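Local coordinates for bifunctional purine biosynthetic protein ADE5,7 (Cryptococcus neoformans var. grubii serotype A, PDB 7LVO) that catalyses steps two and five of de novo purine synthesis, its N-terminal half, modelled here, being the GAR synthetase that ligates phosphoribosylamine to glycine with ATP, at residues 156-161 / 327-332; 185-190 / 201-206; 234-239 / 321-326. All blocks are in the same frame, centred on the assembly; numbering follows the deposited sequence.

Interaction 1. Residues 156-161 / 327-332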
loop_
_atom_site.group_PDB
_atom_site.type_symbol
_atom_site.label_atom_id
_atom_site.label_comp_id
_atom_site.label_asym_id
_atom_site.label_seq_id
_atom_site.Cartn_x
_atom_site.Cartn_y
_atom_site.Cartn_z
ATOM N N HIS A 156 -20.238 11.561 -4.817
ATOM C CA HIS A 156 -20.613 11.292 -3.436
ATOM C C HIS A 156 -20.175 12.395 -2.477
ATOM O O HIS A 156 -20.181 12.185 -1.263
ATOM C CB HIS A 156 -20.029 9.949 -2.993
ATOM C CG HIS A 156 -20.562 8.779 -3.758
ATOM N ND1 HIS A 156 -21.847 8.312 -3.599
ATOM C CD2 HIS A 156 -19.984 7.981 -4.687
ATOM C CE1 HIS A 156 -22.042 7.276 -4.394
ATOM N NE2 HIS A 156 -20.926 7.053 -5.064
ATOM N N ASN A 157 -19.788 13.559 -2.996
ATOM C CA ASN A 157 -19.418 14.706 -2.168
ATOM C C ASN A 157 -18.265 14.367 -1.228
ATOM O O ASN A 157 -18.246 14.770 -0.065
ATOM C CB ASN A 157 -20.625 15.221 -1.380
ATOM C CG ASN A 157 -21.589 16.013 -2.242
ATOM O OD1 ASN A 157 -21.174 16.739 -3.148
ATOM N ND2 ASN A 157 -22.882 15.880 -1.960
ATOM N N ILE A 158 -17.291 13.623 -1.741
ATOM C CA ILE A 158 -16.095 13.261 -0.985
ATOM C C ILE A 158 -15.040 14.334 -1.237
ATOM O O ILE A 158 -14.676 14.564 -2.402
ATOM C CB ILE A 158 -15.588 11.870 -1.389
ATOM C CG1 ILE A 158 -16.662 10.815 -1.055
ATOM C CG2 ILE A 158 -14.289 11.561 -0.698
ATOM C CD1 ILE A 158 -16.479 9.480 -1.751
ATOM N N PRO A 159 -14.530 15.001 -0.203
ATOM C CA PRO A 159 -13.635 16.146 -0.435
ATOM C C PRO A 159 -12.346 15.744 -1.140
ATOM O O PRO A 159 -11.607 14.864 -0.685
ATOM C CB PRO A 159 -13.366 16.683 0.978
ATOM C CG PRO A 159 -13.659 15.541 1.893
ATOM C CD PRO A 159 -14.773 14.766 1.234
ATOM N N THR A 160 -12.078 16.410 -2.261
ATOM C CA THR A 160 -10.884 16.152 -3.052
ATOM C C THR A 160 -10.573 17.406 -3.861
ATOM O O THR A 160 -11.360 18.352 -3.904
ATOM C CB THR A 160 -11.067 14.935 -3.964
ATOM O OG1 THR A 160 -9.820 14.598 -4.590
ATOM C CG2 THR A 160 -12.104 15.226 -5.041
ATOM N N ALA A 161 -9.412 17.401 -4.508
ATOM C CA ALA A 161 -8.993 18.559 -5.289
ATOM C C ALA A 161 -9.846 18.704 -6.545
ATOM O O ALA A 161 -10.218 17.713 -7.185
ATOM C CB ALA A 161 -7.519 18.434 -5.672
ATOM N N PRO A 327 -9.127 17.828 5.627
ATOM C CA PRO A 327 -8.585 16.689 4.875
ATOM C C PRO A 327 -9.074 16.685 3.435
ATOM O O PRO A 327 -10.185 17.118 3.131
ATOM C CB PRO A 327 -9.100 15.464 5.645
ATOM C CG PRO A 327 -9.503 15.984 6.995
ATOM C CD PRO A 327 -9.948 17.403 6.774
ATOM N N ARG A 328 -8.220 16.180 2.547
ATOM C CA ARG A 328 -8.540 16.031 1.135
ATOM C C ARG A 328 -7.990 14.697 0.657
ATOM O O ARG A 328 -6.860 14.332 0.993
ATOM C CB ARG A 328 -7.951 17.168 0.291
ATOM C CG ARG A 328 -8.473 18.548 0.654
ATOM C CD ARG A 328 -9.941 18.707 0.305
ATOM N NE ARG A 328 -10.439 20.035 0.636
ATOM C CZ ARG A 328 -10.921 20.384 1.822
ATOM N NH1 ARG A 328 -10.988 19.521 2.821
ATOM N NH2 ARG A 328 -11.346 21.631 2.009
ATOM N N VAL A 329 -8.786 13.979 -0.133
ATOM C CA VAL A 329 -8.380 12.675 -0.644
ATOM C C VAL A 329 -7.492 12.873 -1.865
ATOM O O VAL A 329 -7.939 13.391 -2.895
ATOM C CB VAL A 329 -9.602 11.809 -0.989
ATOM C CG1 VAL A 329 -9.152 10.491 -1.587
ATOM C CG2 VAL A 329 -10.457 11.581 0.257
ATOM N N LEU A 330 -6.230 12.462 -1.754
ATOM C CA LEU A 330 -5.335 12.515 -2.902
ATOM C C LEU A 330 -5.552 11.320 -3.830
ATOM O O LEU A 330 -5.579 11.479 -5.055
ATOM C CB LEU A 330 -3.882 12.548 -2.443
ATOM C CG LEU A 330 -3.419 13.771 -1.651
ATOM C CD1 LEU A 330 -1.941 13.632 -1.304
ATOM C CD2 LEU A 330 -3.674 15.052 -2.426
ATOM N N GLU A 331 -5.722 10.127 -3.266
ATOM C CA GLU A 331 -5.884 8.926 -4.074
ATOM C C GLU A 331 -6.348 7.781 -3.191
ATOM O O GLU A 331 -6.079 7.760 -1.985
ATOM C CB GLU A 331 -4.571 8.545 -4.773
ATOM C CG GLU A 331 -3.432 8.247 -3.809
ATOM C CD GLU A 331 -2.116 7.990 -4.516
ATOM O OE1 GLU A 331 -1.996 8.355 -5.705
ATOM O OE2 GLU A 331 -1.205 7.417 -3.882
ATOM N N TYR A 332 -7.054 6.836 -3.806
ATOM C CA TYR A 332 -7.429 5.589 -3.159
ATOM C C TYR A 332 -6.433 4.505 -3.564
ATOM O O TYR A 332 -6.089 4.379 -4.745
ATOM C CB TYR A 332 -8.846 5.150 -3.548
ATOM C CG TYR A 332 -9.965 5.966 -2.954
ATOM C CD1 TYR A 332 -10.171 6.007 -1.581
ATOM C CD2 TYR A 332 -10.840 6.671 -3.764
ATOM C CE1 TYR A 332 -11.201 6.746 -1.036
ATOM C CE2 TYR A 332 -11.877 7.414 -3.226
ATOM C CZ TYR A 332 -12.051 7.448 -1.863
ATOM O OH TYR A 332 -13.081 8.183 -1.334
#
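V329 N donates to P159 O over 3.0 Å with an N-H...O angle of 171°, tying the loop 156-161 to the outermost strand, 326-333, of an antiparallel sheet in the ATP-grasp domain. The loop has just left helix 146-155 through a Schellman motif, with N157 at positive phi as its C-prime residue. One residue past P159, T160 answers the backbone bond with its side chain. Its OG1 lies anti to its own nitrogen (chi1 -172°), which turns the hydroxyl to the strand, and it gives its proton to V329 O at 2.8 Å, in the carbonyl plane. Because K150 NZ also bonds to OG1, this hydroxyl links the helix to the strand, and V329 is held to the loop through both its N and its O.

Beside these polar bonds sits an apolar patch. I158 sends CG2 to V329 CG2, 3.9 Å away, and the same methyl rests 3.6 Å from Y332 OH, a hydroxyl whose polar partner is T301 OG1 on helix 287-307. The other branch of I158 ends at CD1, which also meets that hydroxyl. V329 CG1 meanwhile lies over one face of the Y332 ring, offset toward its rim, and M153 packs on both residues. Further along, a classic beta bulge sets L330 and E331 opposite G319; E331 is a predicted magnesium ligand.

At the other end P159 CB comes within 4.0 Å of R328 CD. The arginine bends at chi2 (-68°) and folds back on its own strand, where NH1 reaches P327 O at 2.6 Å, the oxygen lying in the guanidinium plane while the nitrogen stands above the carbonyl plane.

Interaction 2. Residues 185-190 / 201-206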
loop_
_atom_site.group_PDB
_atom_site.type_symbol
_atom_site.label_atom_id
_atom_site.label_comp_id
_atom_site.label_asym_id
_atom_site.label_seq_id
_atom_site.Cartn_x
_atom_site.Cartn_y
_atom_site.Cartn_z
ATOM N N SER A 185 -4.838 27.776 -6.720
ATOM C CA SER A 185 -3.449 27.676 -6.289
ATOM C C SER A 185 -2.464 28.039 -7.394
ATOM O O SER A 185 -1.290 28.289 -7.100
ATOM C CB SER A 185 -3.159 26.264 -5.778
ATOM O OG SER A 185 -3.965 25.954 -4.655
ATOM N N GLY A 186 -2.911 28.073 -8.648
ATOM C CA GLY A 186 -2.045 28.389 -9.761
ATOM C C GLY A 186 -1.195 27.243 -10.264
ATOM O O GLY A 186 -0.516 27.403 -11.288
ATOM N N ARG A 187 -1.201 26.097 -9.588
ATOM C CA ARG A 187 -0.430 24.934 -10.000
ATOM C C ARG A 187 -1.366 23.764 -10.264
ATOM O O ARG A 187 -2.360 23.578 -9.555
ATOM C CB ARG A 187 0.604 24.548 -8.936
ATOM C CG ARG A 187 1.619 25.642 -8.632
ATOM C CD ARG A 187 2.702 25.134 -7.696
ATOM N NE ARG A 187 3.424 24.004 -8.272
ATOM C CZ ARG A 187 4.442 23.387 -7.688
ATOM N NH1 ARG A 187 4.891 23.768 -6.503
ATOM N NH2 ARG A 187 5.027 22.368 -8.311
ATOM N N SER A 188 -1.038 22.976 -11.283
ATOM C CA SER A 188 -1.835 21.829 -11.685
ATOM C C SER A 188 -1.032 20.549 -11.499
ATOM O O SER A 188 0.203 20.562 -11.469
ATOM C CB SER A 188 -2.287 21.947 -13.150
ATOM O OG SER A 188 -3.080 23.103 -13.349
ATOM N N VAL A 189 -1.754 19.438 -11.370
ATOM C CA VAL A 189 -1.168 18.109 -11.264
ATOM C C VAL A 189 -1.727 17.263 -12.398
ATOM O O VAL A 189 -2.948 17.157 -12.557
ATOM C CB VAL A 189 -1.466 17.459 -9.901
ATOM C CG1 VAL A 189 -0.733 16.135 -9.777
ATOM C CG2 VAL A 189 -1.085 18.400 -8.766
ATOM N N ILE A 190 -0.835 16.666 -13.184
ATOM C CA ILE A 190 -1.207 15.847 -14.332
ATOM C C ILE A 190 -0.946 14.393 -13.968
ATOM O O ILE A 190 0.208 13.998 -13.751
ATOM C CB ILE A 190 -0.428 16.250 -15.593
ATOM C CG1 ILE A 190 -0.695 17.719 -15.929
ATOM C CG2 ILE A 190 -0.801 15.349 -16.763
ATOM C CD1 ILE A 190 0.082 18.224 -17.131
ATOM N N VAL A 201 2.592 10.547 -11.973
ATOM C CA VAL A 201 2.042 11.815 -11.508
ATOM C C VAL A 201 3.090 12.898 -11.719
ATOM O O VAL A 201 4.237 12.754 -11.280
ATOM C CB VAL A 201 1.618 11.742 -10.030
ATOM C CG1 VAL A 201 1.169 13.108 -9.536
ATOM C CG2 VAL A 201 0.513 10.711 -9.847
ATOM N N LEU A 202 2.695 13.979 -12.388
ATOM C CA LEU A 202 3.582 15.094 -12.681
ATOM C C LEU A 202 3.072 16.358 -12.004
ATOM O O LEU A 202 1.860 16.573 -11.891
ATOM C CB LEU A 202 3.701 15.324 -14.193
ATOM C CG LEU A 202 4.421 14.237 -14.989
ATOM C CD1 LEU A 202 4.354 14.529 -16.482
ATOM C CD2 LEU A 202 5.864 14.112 -14.528
ATOM N N ILE A 203 4.001 17.196 -11.557
ATOM C CA ILE A 203 3.662 18.463 -10.916
ATOM C C ILE A 203 4.382 19.589 -11.646
ATOM O O ILE A 203 5.386 20.111 -11.142
ATOM C CB ILE A 203 4.027 18.451 -9.423
ATOM C CG1 ILE A 203 3.402 17.244 -8.725
ATOM C CG2 ILE A 203 3.576 19.742 -8.756
ATOM C CD1 ILE A 203 3.748 17.144 -7.255
ATOM N N PRO A 204 3.915 19.997 -12.824
ATOM C CA PRO A 204 4.594 21.077 -13.555
ATOM C C PRO A 204 4.624 22.363 -12.743
ATOM O O PRO A 204 3.584 22.894 -12.348
ATOM C CB PRO A 204 3.755 21.222 -14.830
ATOM C CG PRO A 204 2.416 20.656 -14.470
ATOM C CD PRO A 204 2.699 19.539 -13.513
ATOM N N GLU A 205 5.838 22.862 -12.492
ATOM C CA GLU A 205 5.988 24.083 -11.710
ATOM C C GLU A 205 5.356 25.288 -12.393
ATOM O O GLU A 205 5.040 26.275 -11.718
ATOM C CB GLU A 205 7.470 24.360 -11.445
ATOM C CG GLU A 205 8.170 23.283 -10.634
ATOM C CD GLU A 205 9.546 23.715 -10.159
ATOM O OE1 GLU A 205 9.867 24.916 -10.282
ATOM O OE2 GLU A 205 10.306 22.854 -9.663
ATOM N N THR A 206 5.170 25.238 -13.709
ATOM C CA THR A 206 4.537 26.317 -14.451
ATOM C C THR A 206 3.692 25.719 -15.566
ATOM O O THR A 206 3.703 24.507 -15.803
ATOM C CB THR A 206 5.572 27.291 -15.029
ATOM O OG1 THR A 206 6.411 26.598 -15.962
ATOM C CG2 THR A 206 6.429 27.882 -13.918
#
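The guanidinium of R187 is the flat group here, and its edge faces the backbone of 203-204: I203 O lies in its plane, 3.6 Å from NH2, and P204 O lies near that plane beside NE. Neither is a hydrogen bond, and NE is buried with no partner in the model. I203 CG2 approaches obliquely, its 3.0 Å from NH2 so short that the exact placing is doubtful, while the Y235 ring makes a cation-pi contact with the same group. E205 OE2 is 5.5 Å from NH2, so any attraction acts without contact.

Further along, the two segments form a beta hairpin. I190 and L202 form an antiparallel hydrogen-bonded pair, with I190 N to L202 O at 3.0 Å and L202 N to I190 O at 2.8 Å. V189 holds CG1 anti to its nitrogen (chi1 -175°), which lays that methyl 3.4 Å from L202 O and against V201 CG1. Regular pairing ends at L202. Beyond it P204 packs its CD against S188 O at 3.4 Å; that oxygen is buried and finds no polar partner in the model.

Both segments fall within the predicted ATP site, and residues 196-199 between them are not modelled, consistent with the mobile loop that closes over the nucleotide phosphates in ATP-grasp enzymes. Strand 201-202 is the outer strand of its sheet and strand 188-192 lies between it and 229-234, while I190 and L202 rest on A213 of helix 207-218.

Interaction 3. Residues 234-239 / 321-326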
loop_
_atom_site.group_PDB
_atom_site.type_symbol
_atom_site.label_atom_id
_atom_site.label_comp_id
_atom_site.label_asym_id
_atom_site.label_seq_id
_atom_site.Cartn_x
_atom_site.Cartn_y
_atom_site.Cartn_z
ATOM N N GLU A 234 -6.107 20.258 -9.124
ATOM C CA GLU A 234 -5.406 21.333 -8.438
ATOM C C GLU A 234 -4.299 20.784 -7.546
ATOM O O GLU A 234 -4.472 19.774 -6.857
ATOM C CB GLU A 234 -6.390 22.152 -7.600
ATOM C CG GLU A 234 -5.773 23.364 -6.919
ATOM C CD GLU A 234 -6.798 24.205 -6.180
ATOM O OE1 GLU A 234 -7.986 23.824 -6.169
ATOM O OE2 GLU A 234 -6.416 25.243 -5.610
ATOM N N TYR A 235 -3.154 21.460 -7.565
ATOM C CA TYR A 235 -2.048 21.129 -6.676
ATOM C C TYR A 235 -2.353 21.670 -5.285
ATOM O O TYR A 235 -2.530 22.882 -5.109
ATOM C CB TYR A 235 -0.742 21.712 -7.213
ATOM C CG TYR A 235 0.443 21.537 -6.291
ATOM C CD1 TYR A 235 1.230 20.396 -6.346
ATOM C CD2 TYR A 235 0.779 22.519 -5.369
ATOM C CE1 TYR A 235 2.316 20.235 -5.507
ATOM C CE2 TYR A 235 1.863 22.367 -4.523
ATOM C CZ TYR A 235 2.627 21.225 -4.596
ATOM O OH TYR A 235 3.710 21.072 -3.756
ATOM N N LEU A 236 -2.416 20.778 -4.303
ATOM C CA LEU A 236 -2.727 21.154 -2.932
ATOM C C LEU A 236 -1.466 21.131 -2.077
ATOM O O LEU A 236 -0.525 20.376 -2.340
ATOM C CB LEU A 236 -3.778 20.214 -2.337
ATOM C CG LEU A 236 -5.114 20.146 -3.075
ATOM C CD1 LEU A 236 -6.063 19.174 -2.372
ATOM C CD2 LEU A 236 -5.743 21.521 -3.195
ATOM N N SER A 237 -1.459 21.967 -1.044
ATOM C CA SER A 237 -0.339 22.085 -0.126
ATOM C C SER A 237 -0.761 21.623 1.262
ATOM O O SER A 237 -1.866 21.927 1.720
ATOM C CB SER A 237 0.167 23.531 -0.065
ATOM O OG SER A 237 0.568 23.985 -1.346
ATOM N N GLY A 238 0.131 20.900 1.929
ATOM C CA GLY A 238 -0.127 20.406 3.259
ATOM C C GLY A 238 0.503 19.050 3.493
ATOM O O GLY A 238 0.903 18.362 2.551
ATOM N N PRO A 239 0.604 18.639 4.757
ATOM C CA PRO A 239 1.163 17.315 5.053
ATOM C C PRO A 239 0.194 16.207 4.668
ATOM O O PRO A 239 -1.023 16.397 4.629
ATOM C CB PRO A 239 1.392 17.357 6.569
ATOM C CG PRO A 239 0.337 18.298 7.062
ATOM C CD PRO A 239 0.183 19.351 5.981
ATOM N N MET A 321 -4.372 14.502 2.205
ATOM C CA MET A 321 -3.573 15.695 2.451
ATOM C C MET A 321 -4.375 16.574 3.400
ATOM O O MET A 321 -5.525 16.925 3.102
ATOM C CB MET A 321 -3.255 16.451 1.160
ATOM C CG MET A 321 -2.467 17.735 1.415
ATOM S SD MET A 321 -1.836 18.517 -0.076
ATOM C CE MET A 321 -0.573 17.335 -0.575
ATOM N N ILE A 322 -3.787 16.901 4.547
ATOM C CA ILE A 322 -4.426 17.777 5.521
ATOM C C ILE A 322 -4.127 19.208 5.082
ATOM O O ILE A 322 -3.048 19.739 5.351
ATOM C CB ILE A 322 -3.937 17.507 6.944
ATOM C CG1 ILE A 322 -4.105 16.029 7.297
ATOM C CG2 ILE A 322 -4.690 18.393 7.933
ATOM C CD1 ILE A 322 -5.515 15.507 7.140
ATOM N N THR A 323 -5.067 19.828 4.385
ATOM C CA THR A 323 -4.908 21.203 3.941
ATOM C C THR A 323 -5.417 22.155 5.019
ATOM O O THR A 323 -5.975 21.739 6.038
ATOM C CB THR A 323 -5.657 21.441 2.629
ATOM O OG1 THR A 323 -7.063 21.509 2.885
ATOM C CG2 THR A 323 -5.372 20.314 1.636
ATOM N N ALA A 324 -5.224 23.452 4.779
ATOM C CA ALA A 324 -5.738 24.455 5.702
ATOM C C ALA A 324 -7.256 24.408 5.806
ATOM O O ALA A 324 -7.811 24.866 6.812
ATOM C CB ALA A 324 -5.286 25.853 5.266
ATOM N N ASP A 325 -7.936 23.861 4.799
ATOM C CA ASP A 325 -9.389 23.756 4.796
ATOM C C ASP A 325 -9.881 22.372 5.203
ATOM O O ASP A 325 -11.081 22.094 5.089
ATOM C CB ASP A 325 -9.941 24.112 3.413
ATOM C CG ASP A 325 -9.704 25.565 3.047
ATOM O OD1 ASP A 325 -9.056 26.281 3.839
ATOM O OD2 ASP A 325 -10.169 25.993 1.968
ATOM N N GLY A 326 -8.988 21.500 5.666
ATOM C CA GLY A 326 -9.376 20.188 6.122
ATOM C C GLY A 326 -8.782 19.071 5.289
ATOM O O GLY A 326 -8.021 19.300 4.344
HETATM O O HOH W 1 -3.051 24.107 2.625
#
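M321 carries this contact, threading its side chain along the backbone of 236-239. CB starts 4.1 Å from P239 O. CG has two carbonyl oxygens on one side of it, G238 O at 3.6 Å and P239 O slightly further off. With chi1 at 178° and chi2 at 170° the chain runs out straight to SD, which lands 3.2 Å from L236 O and 3.4 Å from L236 CB. A bend at chi3 of M321 (-70°) then turns CE to lie near both L236 O and G238 O.

The backbone of M321 and I322 joins in beside it: I322 N donates to P239 O at 2.8 Å, the direct hydrogen bond that fastens 234-239 to the strand. G238 brings its CA to 3.7 Å from I322 O. Toward the strand's end a water bridges the two segments, donating to S237 O at 2.6 Å and accepting from A324 N. The type I turn from T323 to G326 is braced by T323 OG1, which gives its proton to G326 O and accepts from D325 N in an ST turn.

Residues 234-239 belong to the predicted ATP site and run from the end of strand 229-234 in one sheet to strand 240-248 in another, crossing between the two halves of the ATP-grasp fold. The linker lies against the hairpin of strands 315-323 and 326-333, with L236 also packing on R328.

Overall arrangement
Interaction 3 touches both others. Its strand 315-323 pairs with the strand of interaction 1, where R328 O meets M321 N at 2.8 Å, and L236 CD1 packs on A161 CB; the centres are about 11 Å apart. Toward interaction 2, with centres about 14 Å apart, Y235 N reaches R187 O at 3.0 Å and E234 OE2 reaches S185 OG. Interactions 1 and 2 do not touch, their centres about 18 Å apart, yet they probably border a common site: the side chain of V201 comes about 5 Å from that of E331, one of two predicted magnesium ligands. The segment 234-239 thus joins the hairpin of the predicted ATP site to the sheet that carries E331.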